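Local coordinates for peroxisomal fatty acid beta-oxidation multifunctional protein MFP2 (Arabidopsis thaliana, PDB 2WTB), which carries out successive steps of peroxisomal fatty acid beta-oxidation, with enoyl-CoA hydratase and 3-hydroxyacyl-CoA dehydrogenase activities, during seed germination, at residues Ala175-Gly178 / His179-Leu183; Val187-Pro190 / Ala191-Val194. All blocks are in the same frame, centred on the assembly; numbering follows the deposited sequence.

How the interactions relate
Interaction 1 comes first along the chain and closes helix 175-181; interaction 2 follows it, turning the chain from strand 186-187 into helix 193-205. Both belong to the enoyl-CoA hydratase/isomerase part of the protein, and their centres lie about 15 Å apart. They meet at Val187, the last residue of an edge strand in the sheet: its CG2 rests 3.9 Å from His179 CB. Interaction 1 is the one nearer the hydratase site, the side chain of Leu183 being about 9 Å from that of Glu119 and about 12 Å from that of Glu139, both predicted catalytic residues. Interaction 2 sits at the surface, away from these sites.

Interaction 1. Residues Ala175-Gly178 / His179-Leu183; sequences AEEG and HSLGL
The imidazole of His179 has Glu176 O standing obliquely to it, and the closest approach to that oxygen is made by CB of His179, at 3.2 Å. With CG anti to the backbone N, the ring itself points away from the preceding turn, and ND1 is hydrogen-bonded to the carbonyl oxygen of Ile184, just beyond the helix. The carboxylate of Glu177 also stands clear of the turn on an extended chain, its OE2 in a long, weak ion pair with Lys162; what touches the next turn is its stem, CG meeting Leu181 CD1 at 4.0 Å.

Glu177 O is met by two side chains. Ser180 OG donates to it at 2.8 Å, tilted 31° from the carbonyl plane. Serine suits this place because its short side chain lets the hydroxyl reach back to a carbonyl three residues earlier. Leu181 N adds a weak bond, and Leu181 CG crowds the same oxygen at 3.1 Å, because chi1 of -66° swings the branch back along the helix. Were Leu181 replaced by an alanine, the contacts of CG and CD1 would go, and the stem of Glu177 would probably lose its apolar neighbour and be freer to turn.

At the next residue, Gly178 O takes a bond of 3.0 Å from Leu183 N, with weaker ones from Leu181 N and Gly182 N. Gly182 has phi 99°, where a beta carbon would jam against the carbonyl of Leu181, hence a glycine. That positive phi, with Leu183 N bonded to Gly178 O and Gly182 N weakly to His179 O, makes a Schellman motif, ending helix 175-181 in the crotonase-type domain.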
loop_
_atom_site.group_PDB
_atom_site.type_symbol
_atom_site.label_atom_id
_atom_site.label_comp_id
_atom_site.label_asym_id
_atom_site.label_seq_id
_atom_site.Cartn_x
_atom_site.Cartn_y
_atom_site.Cartn_z
ATOM N N ALA A 175 -7.392 -21.575 -4.834
ATOM C CA ALA A 175 -7.094 -22.972 -5.126
ATOM C C ALA A 175 -7.929 -23.500 -6.289
ATOM O O ALA A 175 -7.415 -24.206 -7.158
ATOM C CB ALA A 175 -7.296 -23.832 -3.886
ATOM N N GLU A 176 -9.213 -23.154 -6.298
ATOM C CA GLU A 176 -10.125 -23.602 -7.347
ATOM C C GLU A 176 -9.593 -23.266 -8.735
ATOM O O GLU A 176 -9.411 -24.151 -9.571
ATOM C CB GLU A 176 -11.519 -22.996 -7.158
ATOM C CG GLU A 176 -12.366 -23.679 -6.090
ATOM C CD GLU A 176 -12.032 -23.221 -4.682
ATOM O OE1 GLU A 176 -11.429 -22.137 -4.530
ATOM O OE2 GLU A 176 -12.381 -23.944 -3.725
ATOM N N GLU A 177 -9.346 -21.983 -8.979
ATOM C CA GLU A 177 -8.798 -21.552 -10.259
ATOM C C GLU A 177 -7.445 -22.208 -10.499
ATOM O O GLU A 177 -7.111 -22.569 -11.627
ATOM C CB GLU A 177 -8.670 -20.029 -10.318
ATOM C CG GLU A 177 -8.129 -19.509 -11.640
ATOM C CD GLU A 177 -8.116 -17.995 -11.719
ATOM O OE1 GLU A 177 -8.679 -17.342 -10.815
ATOM O OE2 GLU A 177 -7.543 -17.457 -12.690
ATOM N N GLY A 178 -6.670 -22.364 -9.430
ATOM C CA GLY A 178 -5.375 -23.013 -9.517
ATOM C C GLY A 178 -5.498 -24.452 -9.977
ATOM O O GLY A 178 -4.644 -24.960 -10.704
ATOM N N HIS A 179 -6.571 -25.111 -9.552
ATOM C CA HIS A 179 -6.826 -26.495 -9.926
ATOM C C HIS A 179 -7.065 -26.628 -11.428
ATOM O O HIS A 179 -6.530 -27.530 -12.074
ATOM C CB HIS A 179 -8.027 -27.036 -9.148
ATOM C CG HIS A 179 -8.398 -28.443 -9.501
ATOM N ND1 HIS A 179 -7.532 -29.502 -9.344
ATOM C CD2 HIS A 179 -9.549 -28.965 -9.985
ATOM C CE1 HIS A 179 -8.130 -30.618 -9.728
ATOM N NE2 HIS A 179 -9.354 -30.319 -10.119
ATOM N N SER A 180 -7.864 -25.722 -11.981
ATOM C CA SER A 180 -8.194 -25.762 -13.401
ATOM C C SER A 180 -7.011 -25.357 -14.279
ATOM O O SER A 180 -7.000 -25.634 -15.476
ATOM C CB SER A 180 -9.407 -24.877 -13.701
ATOM O OG SER A 180 -9.195 -23.546 -13.264
ATOM N N LEU A 181 -6.018 -24.708 -13.677
ATOM C CA LEU A 181 -4.839 -24.248 -14.405
ATOM C C LEU A 181 -3.739 -25.305 -14.459
ATOM O O LEU A 181 -2.839 -25.231 -15.296
ATOM C CB LEU A 181 -4.279 -22.973 -13.771
ATOM C CG LEU A 181 -5.132 -21.708 -13.825
ATOM C CD1 LEU A 181 -4.535 -20.639 -12.924
ATOM C CD2 LEU A 181 -5.260 -21.208 -15.254
ATOM N N GLY A 182 -3.806 -26.280 -13.560
ATOM C CA GLY A 182 -2.791 -27.316 -13.494
ATOM C C GLY A 182 -1.773 -27.042 -12.405
ATOM O O GLY A 182 -0.773 -27.749 -12.282
ATOM N N LEU A 183 -2.031 -26.008 -11.611
ATOM C CA LEU A 183 -1.163 -25.664 -10.491
ATOM C C LEU A 183 -1.456 -26.563 -9.296
ATOM O O LEU A 183 -0.538 -27.038 -8.624
ATOM C CB LEU A 183 -1.349 -24.196 -10.110
ATOM C CG LEU A 183 -0.546 -23.694 -8.911
ATOM C CD1 LEU A 183 0.922 -24.044 -9.064
ATOM C CD2 LEU A 183 -0.728 -22.196 -8.747
#

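Interaction 2. Residues Val187-Pro190 / Ala191-Val194; sequences VVPP and AELV
Val188 packs its CG2 methyl against the first turn of the following helix, 3.9 Å from Leu193 CA and 4.1 Å from Leu193 CD1. The chain between them makes a type I beta turn over Pro189-Glu192, joining strand 186-187 to helix 193-205 in the crotonase-type domain. Both branched side chains also pack against Ile128 of strand 126-129, which suits apolar residues at these places, while backbone bonding of Val188 to Ser129 ties the start of the loop to the sheet.

Pro189 opens the turn. Its carbonyl oxygen receives Glu192 N at 2.8 Å in a fairly straight bond (161°), although the donor stands 45° out of the carbonyl plane. Its ring lies across the end of the Glu192 side chain, with CD 4.0 Å from OE1 and CG 4.1 Å from OE2. Glu192 reaches this position with CG beside its own backbone N (chi1 -59°) and an extended chain beyond it; the meeting with the Pro189 ring is van der Waals only, and the residue is exposed. At the other end of the residue, Glu192 O is hydrogen-bonded to Thr196 OG1 in the helix.

Pro190 takes the second place of the turn, where the phi imposed by its ring fits and the turn's own bond needs no N-H. Ala191, small and exposed, fills the third place. A second, overlapping turn starts at Pro190, whose carbonyl oxygen receives a weak bond from Leu193 N at 3.5 Å and lies 3.4 Å from Leu193 CB.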
loop_
_atom_site.group_PDB
_atom_site.type_symbol
_atom_site.label_atom_id
_atom_site.label_comp_id
_atom_site.label_asym_id
_atom_site.label_seq_id
_atom_site.Cartn_x
_atom_site.Cartn_y
_atom_site.Cartn_z
ATOM N N VAL A 187 -8.543 -30.575 -5.055
ATOM C CA VAL A 187 -9.094 -29.736 -3.998
ATOM C C VAL A 187 -9.981 -30.559 -3.069
ATOM O O VAL A 187 -11.015 -31.081 -3.482
ATOM C CB VAL A 187 -9.916 -28.563 -4.565
ATOM C CG1 VAL A 187 -10.545 -27.764 -3.430
ATOM C CG2 VAL A 187 -9.044 -27.668 -5.427
ATOM N N VAL A 188 -9.568 -30.677 -1.813
ATOM C CA VAL A 188 -10.329 -31.431 -0.825
ATOM C C VAL A 188 -10.526 -30.587 0.426
ATOM O O VAL A 188 -9.835 -29.584 0.612
ATOM C CB VAL A 188 -9.612 -32.741 -0.445
ATOM C CG1 VAL A 188 -9.486 -33.645 -1.658
ATOM C CG2 VAL A 188 -8.240 -32.444 0.151
ATOM N N PRO A 189 -11.482 -30.986 1.284
ATOM C CA PRO A 189 -11.726 -30.304 2.559
ATOM C C PRO A 189 -10.480 -30.310 3.436
ATOM O O PRO A 189 -9.709 -31.269 3.394
ATOM C CB PRO A 189 -12.820 -31.159 3.205
ATOM C CG PRO A 189 -13.504 -31.821 2.066
ATOM C CD PRO A 189 -12.434 -32.085 1.055
ATOM N N PRO A 190 -10.290 -29.251 4.233
ATOM C CA PRO A 190 -9.096 -29.096 5.073
ATOM C C PRO A 190 -8.813 -30.338 5.911
ATOM O O PRO A 190 -7.655 -30.627 6.214
ATOM C CB PRO A 190 -9.466 -27.925 5.986
ATOM C CG PRO A 190 -10.472 -27.145 5.213
ATOM C CD PRO A 190 -11.253 -28.152 4.421
ATOM N N ALA A 191 -9.867 -31.062 6.274
ATOM C CA ALA A 191 -9.741 -32.214 7.160
ATOM C C ALA A 191 -9.275 -33.473 6.432
ATOM O O ALA A 191 -8.936 -34.472 7.065
ATOM C CB ALA A 191 -11.062 -32.472 7.880
ATOM N N GLU A 192 -9.258 -33.423 5.104
ATOM C CA GLU A 192 -8.829 -34.564 4.303
ATOM C C GLU A 192 -7.501 -34.276 3.612
ATOM O O GLU A 192 -6.940 -35.136 2.938
ATOM C CB GLU A 192 -9.896 -34.922 3.268
ATOM C CG GLU A 192 -11.249 -35.272 3.873
ATOM C CD GLU A 192 -12.255 -35.724 2.832
ATOM O OE1 GLU A 192 -11.841 -36.009 1.689
ATOM O OE2 GLU A 192 -13.458 -35.795 3.157
ATOM N N LEU A 193 -7.004 -33.060 3.808
ATOM C CA LEU A 193 -5.791 -32.576 3.153
ATOM C C LEU A 193 -4.618 -33.556 3.224
ATOM O O LEU A 193 -4.154 -34.056 2.198
ATOM C CB LEU A 193 -5.382 -31.238 3.766
ATOM C CG LEU A 193 -4.605 -30.258 2.899
ATOM C CD1 LEU A 193 -5.405 -29.904 1.660
ATOM C CD2 LEU A 193 -4.291 -29.015 3.709
ATOM N N VAL A 194 -4.142 -33.825 4.435
ATOM C CA VAL A 194 -2.975 -34.683 4.629
ATOM C C VAL A 194 -3.241 -36.143 4.267
ATOM O O VAL A 194 -2.374 -36.819 3.716
ATOM C CB VAL A 194 -2.445 -34.589 6.071
ATOM C CG1 VAL A 194 -1.413 -35.671 6.337
ATOM C CG2 VAL A 194 -1.860 -33.211 6.319
#